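Long-range contacts in glucanase (Clostridium thermocellum, PDB 5GXX), which probably hydrolyses internal beta-1,4-glucosidic bonds of cellulose as a family 9 endoglucanase of the cellulosome: residues N484-L489 / Y585-D590; D480-Y485 / Y529-Y534; D445-E450 / T593-E598. The protein carries 1 engineered substitution. All coordinates share one frame; numbering follows the deposited sequence.

Contact 1 (N484-L489 / Y585-D590); sequences NYYMDL and YMPVFD. With CA (calcium ion), chain D.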
loop_
_atom_site.group_PDB
_atom_site.type_symbol
_atom_site.label_atom_id
_atom_site.label_comp_id
_atom_site.label_asym_id
_atom_site.label_seq_id
_atom_site.Cartn_x
_atom_site.Cartn_y
_atom_site.Cartn_z
ATOM N N ASN A 484 -21.795 3.310 -19.427
ATOM C CA ASN A 484 -21.592 2.720 -20.747
ATOM C C ASN A 484 -20.405 3.330 -21.491
ATOM O O ASN A 484 -20.145 4.537 -21.382
ATOM C CB ASN A 484 -22.858 2.893 -21.589
ATOM C CG ASN A 484 -24.060 2.148 -21.033
ATOM O OD1 ASN A 484 -23.948 1.280 -20.168
ATOM N ND2 ASN A 484 -25.239 2.471 -21.566
ATOM N N TYR A 485 -19.682 2.476 -22.224
ATOM C CA TYR A 485 -18.606 2.915 -23.107
ATOM C C TYR A 485 -19.005 2.573 -24.547
ATOM O O TYR A 485 -19.108 1.399 -24.902
ATOM C CB TYR A 485 -17.268 2.225 -22.760
ATOM C CG TYR A 485 -16.115 2.762 -23.585
ATOM C CD1 TYR A 485 -15.795 2.195 -24.822
ATOM C CD2 TYR A 485 -15.356 3.845 -23.136
ATOM C CE1 TYR A 485 -14.754 2.715 -25.597
ATOM C CE2 TYR A 485 -14.313 4.355 -23.898
ATOM C CZ TYR A 485 -14.021 3.789 -25.124
ATOM O OH TYR A 485 -12.978 4.348 -25.834
ATOM N N TYR A 486 -19.236 3.604 -25.358
ATOM C CA TYR A 486 -19.740 3.454 -26.715
ATOM C C TYR A 486 -18.653 3.561 -27.777
ATOM O O TYR A 486 -17.786 4.438 -27.712
ATOM C CB TYR A 486 -20.784 4.536 -27.026
ATOM C CG TYR A 486 -22.003 4.545 -26.143
ATOM C CD1 TYR A 486 -23.108 3.746 -26.438
ATOM C CD2 TYR A 486 -22.068 5.383 -25.040
ATOM C CE1 TYR A 486 -24.245 3.762 -25.640
ATOM C CE2 TYR A 486 -23.203 5.406 -24.243
ATOM C CZ TYR A 486 -24.281 4.593 -24.547
ATOM O OH TYR A 486 -25.399 4.630 -23.742
ATOM N N MET A 487 -18.766 2.691 -28.775
ATOM C CA MET A 487 -17.817 2.595 -29.877
ATOM C C MET A 487 -18.546 2.575 -31.214
ATOM O O MET A 487 -19.690 2.129 -31.292
ATOM C CB MET A 487 -17.043 1.280 -29.771
ATOM C CG MET A 487 -16.325 1.092 -28.459
ATOM S SD MET A 487 -15.953 -0.655 -28.217
ATOM C CE MET A 487 -17.445 -1.241 -27.400
ATOM N N ASP A 488 -17.845 3.007 -32.260
ATOM C CA ASP A 488 -18.288 2.825 -33.635
ATOM C C ASP A 488 -17.401 1.727 -34.222
ATOM O O ASP A 488 -16.183 1.873 -34.279
ATOM C CB ASP A 488 -18.147 4.138 -34.411
ATOM C CG ASP A 488 -18.696 4.057 -35.826
ATOM O OD1 ASP A 488 -18.760 2.948 -36.388
ATOM O OD2 ASP A 488 -19.074 5.116 -36.373
ATOM N N LEU A 489 -18.025 0.626 -34.627
ATOM C CA LEU A 489 -17.283 -0.530 -35.128
ATOM C C LEU A 489 -17.294 -0.618 -36.650
ATOM O O LEU A 489 -17.010 -1.680 -37.210
ATOM C CB LEU A 489 -17.817 -1.822 -34.501
ATOM C CG LEU A 489 -17.700 -1.966 -32.973
ATOM C CD1 LEU A 489 -18.106 -3.373 -32.562
ATOM C CD2 LEU A 489 -16.311 -1.640 -32.452
ATOM N N TYR A 585 -19.374 11.662 -21.885
ATOM C CA TYR A 585 -19.602 10.656 -22.923
ATOM C C TYR A 585 -19.567 9.186 -22.482
ATOM O O TYR A 585 -19.702 8.278 -23.312
ATOM C CB TYR A 585 -18.661 10.904 -24.102
ATOM C CG TYR A 585 -18.691 12.321 -24.620
ATOM C CD1 TYR A 585 -19.773 12.784 -25.366
ATOM C CD2 TYR A 585 -17.630 13.190 -24.384
ATOM C CE1 TYR A 585 -19.805 14.082 -25.861
ATOM C CE2 TYR A 585 -17.650 14.486 -24.879
ATOM C CZ TYR A 585 -18.740 14.922 -25.609
ATOM O OH TYR A 585 -18.755 16.211 -26.098
ATOM N N MET A 586 -19.369 8.965 -21.185
ATOM C CA MET A 586 -19.562 7.656 -20.561
ATOM C C MET A 586 -20.693 7.804 -19.539
ATOM O O MET A 586 -20.465 7.931 -18.334
ATOM C CB MET A 586 -18.266 7.123 -19.937
ATOM C CG MET A 586 -17.130 6.916 -20.956
ATOM S SD MET A 586 -15.528 6.407 -20.273
ATOM C CE MET A 586 -16.008 4.927 -19.382
ATOM N N PRO A 587 -21.937 7.808 -20.042
ATOM C CA PRO A 587 -23.067 8.151 -19.176
ATOM C C PRO A 587 -23.279 7.157 -18.040
ATOM O O PRO A 587 -23.010 5.962 -18.180
ATOM C CB PRO A 587 -24.256 8.162 -20.143
ATOM C CG PRO A 587 -23.852 7.211 -21.236
ATOM C CD PRO A 587 -22.382 7.471 -21.407
ATOM N N VAL A 588 -23.753 7.687 -16.916
ATOM C CA VAL A 588 -24.028 6.913 -15.714
ATOM C C VAL A 588 -25.530 6.722 -15.588
ATOM O O VAL A 588 -26.301 7.649 -15.883
ATOM C CB VAL A 588 -23.495 7.662 -14.485
ATOM C CG1 VAL A 588 -23.820 6.895 -13.203
ATOM C CG2 VAL A 588 -21.981 7.924 -14.611
ATOM N N PHE A 589 -25.909 5.528 -15.136
ATOM C CA PHE A 589 -27.299 5.090 -14.952
ATOM C C PHE A 589 -27.557 4.570 -13.532
ATOM O O PHE A 589 -26.707 3.921 -12.914
ATOM C CB PHE A 589 -27.659 3.998 -15.979
ATOM C CG PHE A 589 -27.490 4.422 -17.410
ATOM C CD1 PHE A 589 -26.240 4.408 -18.023
ATOM C CD2 PHE A 589 -28.600 4.807 -18.153
ATOM C CE1 PHE A 589 -26.097 4.815 -19.343
ATOM C CE2 PHE A 589 -28.466 5.199 -19.477
ATOM C CZ PHE A 589 -27.220 5.203 -20.075
ATOM N N ASP A 590 -28.739 4.898 -13.013
ATOM C CA ASP A 590 -29.287 4.289 -11.815
ATOM C C ASP A 590 -30.401 3.408 -12.350
ATOM O O ASP A 590 -31.399 3.934 -12.852
ATOM C CB ASP A 590 -29.867 5.401 -10.936
ATOM C CG ASP A 590 -30.550 4.880 -9.677
ATOM O OD1 ASP A 590 -30.748 3.655 -9.519
ATOM O OD2 ASP A 590 -30.882 5.724 -8.815
HETATM CA CA CA D . -14.066 2.762 -33.953
HETATM O O HOH W 1 -13.392 1.252 -32.240
#
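Asn484 meets the 585-590 segment through its backbone and its side chain. Its N-H donates to Pro587 O at 3.2 Å, and its carbonyl O receives a CA-H...O contact from Met586 CA at 3.3 Å. CG stands anti to the carbonyl carbon (chi1 -64°), and ND2 reaches Phe589 CE1 at 3.3 Å, approaching that ring obliquely. The same ND2 makes a straight bond, in the amide plane, to Tyr486 OH at 3.1 Å, while OD1 is taken by Lys531 of strand 527-534. On the other side of the strand, Tyr485 offers its ring edge to Met586 SD, 3.8 Å from CD2 and near the ring plane. This is a Met-aromatic contact. Tyr486 then sets CE2 3.6 Å from Pro587 CG, again edge on. Further along, the strand leaves its partner, and Asp488 O binds a calcium ion at 2.3 Å. Glu491, Asp566, Asn569 and Asp570 also bind this ion. Strand 481-488 thus meets the run leading into strand 588-590, its neighbour in one sheet of the beta-sandwich module. With one backbone bond here, much of the hold comes from ring edges, sulfur and proline, and polar bonds fix both ends of the Asn484 amide.

Contact 2 (D480-Y485 / Y529-Y534); sequences DLSYNY and YIKISY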
loop_
_atom_site.group_PDB
_atom_site.type_symbol
_atom_site.label_atom_id
_atom_site.label_comp_id
_atom_site.label_asym_id
_atom_site.label_seq_id
_atom_site.Cartn_x
_atom_site.Cartn_y
_atom_site.Cartn_z
ATOM N N ASP A 480 -27.906 0.472 -7.890
ATOM C CA ASP A 480 -27.874 -0.077 -9.245
ATOM C C ASP A 480 -27.123 0.854 -10.190
ATOM O O ASP A 480 -27.696 1.380 -11.139
ATOM C CB ASP A 480 -29.309 -0.337 -9.721
ATOM C CG ASP A 480 -30.003 -1.427 -8.911
ATOM O OD1 ASP A 480 -29.306 -2.262 -8.285
ATOM O OD2 ASP A 480 -31.259 -1.453 -8.909
ATOM N N LEU A 481 -25.835 1.069 -9.915
ATOM C CA LEU A 481 -25.039 2.002 -10.713
ATOM C C LEU A 481 -24.427 1.280 -11.901
ATOM O O LEU A 481 -23.938 0.158 -11.757
ATOM C CB LEU A 481 -23.907 2.611 -9.883
ATOM C CG LEU A 481 -24.299 3.785 -8.985
ATOM C CD1 LEU A 481 -23.042 4.188 -8.217
ATOM C CD2 LEU A 481 -24.879 4.953 -9.771
ATOM N N SER A 482 -24.411 1.946 -13.051
ATOM C CA SER A 482 -23.685 1.452 -14.224
ATOM C C SER A 482 -23.249 2.616 -15.099
ATOM O O SER A 482 -23.739 3.744 -14.975
ATOM C CB SER A 482 -24.490 0.440 -15.050
ATOM O OG SER A 482 -25.612 1.052 -15.673
ATOM N N TYR A 483 -22.303 2.342 -15.984
ATOM C CA TYR A 483 -21.986 3.305 -17.017
ATOM C C TYR A 483 -21.679 2.583 -18.322
ATOM O O TYR A 483 -21.336 1.393 -18.322
ATOM C CB TYR A 483 -20.844 4.238 -16.595
ATOM C CG TYR A 483 -19.507 3.569 -16.327
ATOM C CD1 TYR A 483 -18.643 3.273 -17.379
ATOM C CD2 TYR A 483 -19.102 3.257 -15.033
ATOM C CE1 TYR A 483 -17.411 2.700 -17.149
ATOM C CE2 TYR A 483 -17.854 2.688 -14.786
ATOM C CZ TYR A 483 -17.025 2.405 -15.856
ATOM O OH TYR A 483 -15.796 1.820 -15.641
ATOM N N ASN A 484 -21.795 3.310 -19.427
ATOM C CA ASN A 484 -21.592 2.720 -20.747
ATOM C C ASN A 484 -20.405 3.330 -21.491
ATOM O O ASN A 484 -20.145 4.537 -21.382
ATOM C CB ASN A 484 -22.858 2.893 -21.589
ATOM C CG ASN A 484 -24.060 2.148 -21.033
ATOM O OD1 ASN A 484 -23.948 1.280 -20.168
ATOM N ND2 ASN A 484 -25.239 2.471 -21.566
ATOM N N TYR A 485 -19.682 2.476 -22.224
ATOM C CA TYR A 485 -18.606 2.915 -23.107
ATOM C C TYR A 485 -19.005 2.573 -24.547
ATOM O O TYR A 485 -19.108 1.399 -24.902
ATOM C CB TYR A 485 -17.268 2.225 -22.760
ATOM C CG TYR A 485 -16.115 2.762 -23.585
ATOM C CD1 TYR A 485 -15.795 2.195 -24.822
ATOM C CD2 TYR A 485 -15.356 3.845 -23.136
ATOM C CE1 TYR A 485 -14.754 2.715 -25.597
ATOM C CE2 TYR A 485 -14.313 4.355 -23.898
ATOM C CZ TYR A 485 -14.021 3.789 -25.124
ATOM O OH TYR A 485 -12.978 4.348 -25.834
ATOM N N TYR A 529 -21.757 -0.955 -27.533
ATOM C CA TYR A 529 -21.258 -0.531 -26.222
ATOM C C TYR A 529 -21.027 -1.699 -25.274
ATOM O O TYR A 529 -21.573 -2.794 -25.447
ATOM C CB TYR A 529 -22.218 0.478 -25.562
ATOM C CG TYR A 529 -23.554 -0.104 -25.163
ATOM C CD1 TYR A 529 -24.546 -0.338 -26.114
ATOM C CD2 TYR A 529 -23.822 -0.452 -23.845
ATOM C CE1 TYR A 529 -25.774 -0.893 -25.761
ATOM C CE2 TYR A 529 -25.052 -0.985 -23.475
ATOM C CZ TYR A 529 -26.018 -1.208 -24.434
ATOM O OH TYR A 529 -27.225 -1.749 -24.052
ATOM N N ILE A 530 -20.237 -1.426 -24.244
ATOM C CA ILE A 530 -20.208 -2.283 -23.065
ATOM C C ILE A 530 -20.767 -1.459 -21.917
ATOM O O ILE A 530 -20.638 -0.225 -21.892
ATOM C CB ILE A 530 -18.803 -2.846 -22.730
ATOM C CG1 ILE A 530 -17.784 -1.727 -22.480
ATOM C CG2 ILE A 530 -18.367 -3.807 -23.835
ATOM C CD1 ILE A 530 -16.426 -2.200 -21.928
ATOM N N LYS A 531 -21.439 -2.164 -21.019
ATOM C CA LYS A 531 -21.925 -1.569 -19.789
ATOM C C LYS A 531 -21.087 -2.168 -18.668
ATOM O O LYS A 531 -20.920 -3.387 -18.599
ATOM C CB LYS A 531 -23.393 -1.926 -19.551
ATOM C CG LYS A 531 -23.907 -1.408 -18.206
ATOM C CD LYS A 531 -25.389 -1.704 -18.021
ATOM C CE LYS A 531 -26.278 -0.781 -18.848
ATOM N NZ LYS A 531 -26.018 0.666 -18.575
ATOM N N ILE A 532 -20.615 -1.291 -17.787
ATOM C CA ILE A 532 -19.898 -1.654 -16.564
ATOM C C ILE A 532 -20.900 -1.450 -15.431
ATOM O O ILE A 532 -21.374 -0.330 -15.241
ATOM C CB ILE A 532 -18.661 -0.733 -16.358
ATOM C CG1 ILE A 532 -17.546 -0.940 -17.407
ATOM C CG2 ILE A 532 -18.048 -0.959 -14.994
ATOM C CD1 ILE A 532 -17.920 -0.638 -18.848
ATOM N N SER A 533 -21.250 -2.520 -14.717
ATOM C CA SER A 533 -22.248 -2.472 -13.643
ATOM C C SER A 533 -21.638 -2.811 -12.287
ATOM O O SER A 533 -20.939 -3.821 -12.160
ATOM C CB SER A 533 -23.382 -3.475 -13.916
ATOM O OG SER A 533 -24.064 -3.139 -15.115
ATOM N N TYR A 534 -21.912 -2.005 -11.265
ATOM C CA TYR A 534 -21.494 -2.318 -9.901
ATOM C C TYR A 534 -22.712 -2.857 -9.195
ATOM O O TYR A 534 -23.732 -2.166 -9.082
ATOM C CB TYR A 534 -20.924 -1.101 -9.176
ATOM C CG TYR A 534 -19.557 -0.790 -9.726
ATOM C CD1 TYR A 534 -18.432 -1.445 -9.234
ATOM C CD2 TYR A 534 -19.398 0.108 -10.776
ATOM C CE1 TYR A 534 -17.172 -1.183 -9.758
ATOM C CE2 TYR A 534 -18.143 0.379 -11.312
ATOM C CZ TYR A 534 -17.036 -0.280 -10.803
ATOM O OH TYR A 534 -15.789 -0.008 -11.320
HETATM O O HOH W 2 -15.172 2.118 -13.003
HETATM O O HOH W 3 -27.770 1.263 -20.763
#
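Tyr483 and Ile532 form a hydrogen-bonded pair in an antiparallel ladder between strands 481-488 and 527-534, in one sheet of the cellulose-binding-type beta-sandwich. Tyr483 N donates to Ile532 O, and Ile532 N returns a bond to Tyr483 O at 2.8 Å. Tyr485 and Ile530 exchange a second pair: Tyr485 N reaches Ile530 O, and Ile530 N reaches Tyr485 O. At the far end Tyr534 N donates a hydrogen bond to Leu481 O at 3.0 Å.

Lys531 is the main side-chain donor on the face with Ser482 and Asn484. Its chain bends at chi3 (-75°) and chi4, which folds NZ back over the neighbouring strand. NZ donates to Asn484 OD1 at 2.7 Å, from a position tilted 20° out of the carbonyl plane. It also donates to Ser482 OG at 3.0 Å. A water accepts from both Lys531 NZ and Asn484 ND2, so the amide and the ammonium share a second link, through water. Lys531 also makes a cation-pi contact with Phe589.

The other face is largely apolar and packs toward strands 460-469 and 549-557. There the Tyr483 ring lies over Ile532, with CB 3.8 Å from the ring centroid in a CH-pi contact. A single water ties the two phenol groups together, 2.7 Å from Tyr483 OH and 2.8 Å from Tyr534 OH.

Contact 3 (D445-E450 / T593-E598); sequences DEFFVE and TKIFGE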
loop_
_atom_site.group_PDB
_atom_site.type_symbol
_atom_site.label_atom_id
_atom_site.label_comp_id
_atom_site.label_asym_id
_atom_site.label_seq_id
_atom_site.Cartn_x
_atom_site.Cartn_y
_atom_site.Cartn_z
ATOM N N ASP A 445 -21.673 18.511 -10.086
ATOM C CA ASP A 445 -21.915 17.129 -10.504
ATOM C C ASP A 445 -21.757 16.123 -9.367
ATOM O O ASP A 445 -20.865 16.254 -8.521
ATOM C CB ASP A 445 -21.034 16.780 -11.709
ATOM C CG ASP A 445 -21.423 17.547 -12.965
ATOM O OD1 ASP A 445 -22.624 17.812 -13.209
ATOM O OD2 ASP A 445 -20.497 17.874 -13.739
ATOM N N GLU A 446 -22.685 15.176 -9.304
ATOM C CA GLU A 446 -22.718 14.195 -8.215
ATOM C C GLU A 446 -22.210 12.800 -8.587
ATOM O O GLU A 446 -21.245 12.306 -8.001
ATOM C CB GLU A 446 -24.114 14.113 -7.601
ATOM C CG GLU A 446 -24.564 15.410 -6.936
ATOM C CD GLU A 446 -25.964 15.305 -6.377
ATOM O OE1 GLU A 446 -26.941 15.245 -7.150
ATOM O OE2 GLU A 446 -26.096 15.304 -5.132
ATOM N N PHE A 447 -22.868 12.174 -9.554
ATOM C CA PHE A 447 -22.454 10.875 -10.072
ATOM C C PHE A 447 -21.943 11.055 -11.490
ATOM O O PHE A 447 -22.649 11.589 -12.351
ATOM C CB PHE A 447 -23.644 9.912 -10.075
ATOM C CG PHE A 447 -24.141 9.558 -8.694
ATOM C CD1 PHE A 447 -25.061 10.376 -8.038
ATOM C CD2 PHE A 447 -23.637 8.446 -8.031
ATOM C CE1 PHE A 447 -25.511 10.047 -6.775
ATOM C CE2 PHE A 447 -24.058 8.108 -6.758
ATOM C CZ PHE A 447 -24.995 8.922 -6.114
ATOM N N PHE A 448 -20.728 10.567 -11.737
ATOM C CA PHE A 448 -20.105 10.770 -13.038
ATOM C C PHE A 448 -18.871 9.887 -13.162
ATOM O O PHE A 448 -18.302 9.475 -12.152
ATOM C CB PHE A 448 -19.723 12.245 -13.219
ATOM C CG PHE A 448 -18.829 12.776 -12.142
ATOM C CD1 PHE A 448 -17.447 12.723 -12.285
ATOM C CD2 PHE A 448 -19.370 13.374 -11.012
ATOM C CE1 PHE A 448 -16.612 13.218 -11.294
ATOM C CE2 PHE A 448 -18.545 13.872 -10.023
ATOM C CZ PHE A 448 -17.161 13.801 -10.169
ATOM N N VAL A 449 -18.459 9.626 -14.396
ATOM C CA VAL A 449 -17.173 8.974 -14.647
ATOM C C VAL A 449 -16.051 9.974 -14.928
ATOM O O VAL A 449 -16.242 10.940 -15.678
ATOM C CB VAL A 449 -17.290 8.026 -15.844
ATOM C CG1 VAL A 449 -15.923 7.464 -16.215
ATOM C CG2 VAL A 449 -18.282 6.928 -15.530
ATOM N N GLU A 450 -14.888 9.711 -14.339
ATOM C CA GLU A 450 -13.641 10.316 -14.764
ATOM C C GLU A 450 -12.899 9.225 -15.531
ATOM O O GLU A 450 -12.804 8.100 -15.048
ATOM C CB GLU A 450 -12.792 10.737 -13.569
ATOM C CG GLU A 450 -13.462 11.747 -12.638
ATOM C CD GLU A 450 -12.662 11.981 -11.370
ATOM O OE1 GLU A 450 -12.521 11.039 -10.556
ATOM O OE2 GLU A 450 -12.179 13.122 -11.190
ATOM N N THR A 593 -32.390 4.418 -15.605
ATOM C CA THR A 593 -32.506 5.863 -15.680
ATOM C C THR A 593 -31.136 6.521 -15.811
ATOM O O THR A 593 -30.302 6.360 -14.925
ATOM C CB THR A 593 -33.194 6.400 -14.393
ATOM O OG1 THR A 593 -34.484 5.791 -14.266
ATOM C CG2 THR A 593 -33.365 7.907 -14.458
ATOM N N LYS A 594 -30.908 7.281 -16.879
ATOM C CA LYS A 594 -29.661 8.029 -17.012
ATOM C C LYS A 594 -29.641 9.190 -16.030
ATOM O O LYS A 594 -30.590 9.979 -15.963
ATOM C CB LYS A 594 -29.435 8.506 -18.455
ATOM C CG LYS A 594 -28.130 9.272 -18.676
ATOM C CD LYS A 594 -27.916 9.632 -20.153
ATOM C CE LYS A 594 -28.942 10.651 -20.670
ATOM N NZ LYS A 594 -28.832 11.898 -19.874
ATOM N N ILE A 595 -28.570 9.248 -15.249
ATOM C CA ILE A 595 -28.384 10.300 -14.247
ATOM C C ILE A 595 -27.254 11.290 -14.548
ATOM O O ILE A 595 -27.180 12.348 -13.927
ATOM C CB ILE A 595 -28.309 9.735 -12.809
ATOM C CG1 ILE A 595 -27.047 8.899 -12.580
ATOM C CG2 ILE A 595 -29.555 8.912 -12.500
ATOM C CD1 ILE A 595 -26.843 8.541 -11.106
ATOM N N PHE A 596 -26.384 10.977 -15.512
ATOM C CA PHE A 596 -25.364 11.922 -15.963
ATOM C C PHE A 596 -24.914 11.624 -17.392
ATOM O O PHE A 596 -24.792 10.466 -17.769
ATOM C CB PHE A 596 -24.155 11.904 -15.023
ATOM C CG PHE A 596 -23.119 12.933 -15.367
ATOM C CD1 PHE A 596 -23.312 14.263 -15.023
ATOM C CD2 PHE A 596 -21.999 12.592 -16.111
ATOM C CE1 PHE A 596 -22.372 15.229 -15.369
ATOM C CE2 PHE A 596 -21.052 13.545 -16.458
ATOM C CZ PHE A 596 -21.241 14.871 -16.091
ATOM N N GLY A 597 -24.666 12.663 -18.184
ATOM C CA GLY A 597 -23.959 12.473 -19.455
ATOM C C GLY A 597 -24.876 12.407 -20.659
ATOM O O GLY A 597 -26.052 12.759 -20.569
ATOM N N GLU A 598 -24.329 11.944 -21.780
ATOM C CA GLU A 598 -25.002 11.947 -23.069
ATOM C C GLU A 598 -24.819 10.582 -23.721
ATOM O O GLU A 598 -23.875 9.862 -23.398
ATOM C CB GLU A 598 -24.399 13.031 -23.969
ATOM C CG GLU A 598 -24.807 14.455 -23.621
ATOM C CD GLU A 598 -24.061 15.507 -24.427
ATOM O OE1 GLU A 598 -23.389 15.162 -25.425
ATOM O OE2 GLU A 598 -24.156 16.698 -24.059
HETATM O O HOH W 4 -25.229 12.788 -11.577
#
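Phe596 packs against Phe448 and Asp445 where strand 593-596, at the edge of one sheet of the beta-sandwich, meets the start of strand 447-456 in the other. Ile595 and Phe596 both face Val588 in a classic beta bulge. The two short strands run at 67° to each other, as befits packing between sheets and not pairing within one.

The tight part centres on the Phe596 ring. Its CG stands anti to the backbone N (chi1 -175°), which carries the ring across to the 445-450 segment. Phe448 CB sits over one face of this ring, 3.9 Å from the centroid, in a CH-pi contact. Phe447 O comes close to Phe596 CB, at 3.1 Å. Toward the margin, Ile595 CD1 rests against Phe447 CB at 3.6 Å, and the Phe447 side chain also touches Leu481 of strand 481-488, in the same sheet as 593-596.

The looser side is polar and wetter. Asp445 comes to the edge of the Phe596 ring, with OD1 3.4 Å from CE1 and the carboxylate plane turned 71° from the ring. Its other oxygen, OD2, makes a salt bridge with Lys582, which also lies in a cation-pi contact with Phe448. The contact here is therefore aromatic edge against a charge that already has a partner. The backbones are joined through solvent: one water accepts from Phe447 N at 3.2 Å and donates to Ile595 O at 3.1 Å.

How the contacts relate
Contacts 1 and 2 are buried and both use strand 481-488, each taking one side of it. Contact 2 is regular strand pairing, rich in backbone bonds. Contact 1 has one such bond and leans on side chains. Asn484 belongs to both and joins their polar groups. Contact 3 is only partly buried and lies across sheets, so water and van der Waals packing replace the ladder. It encloses the other two along the chain. Strands 588-590 and 593-596 are neighbours in the sheet, and Val588 O probably bonds Ile595 N. Val449 packs on Tyr483, which ties contact 3 to contact 2.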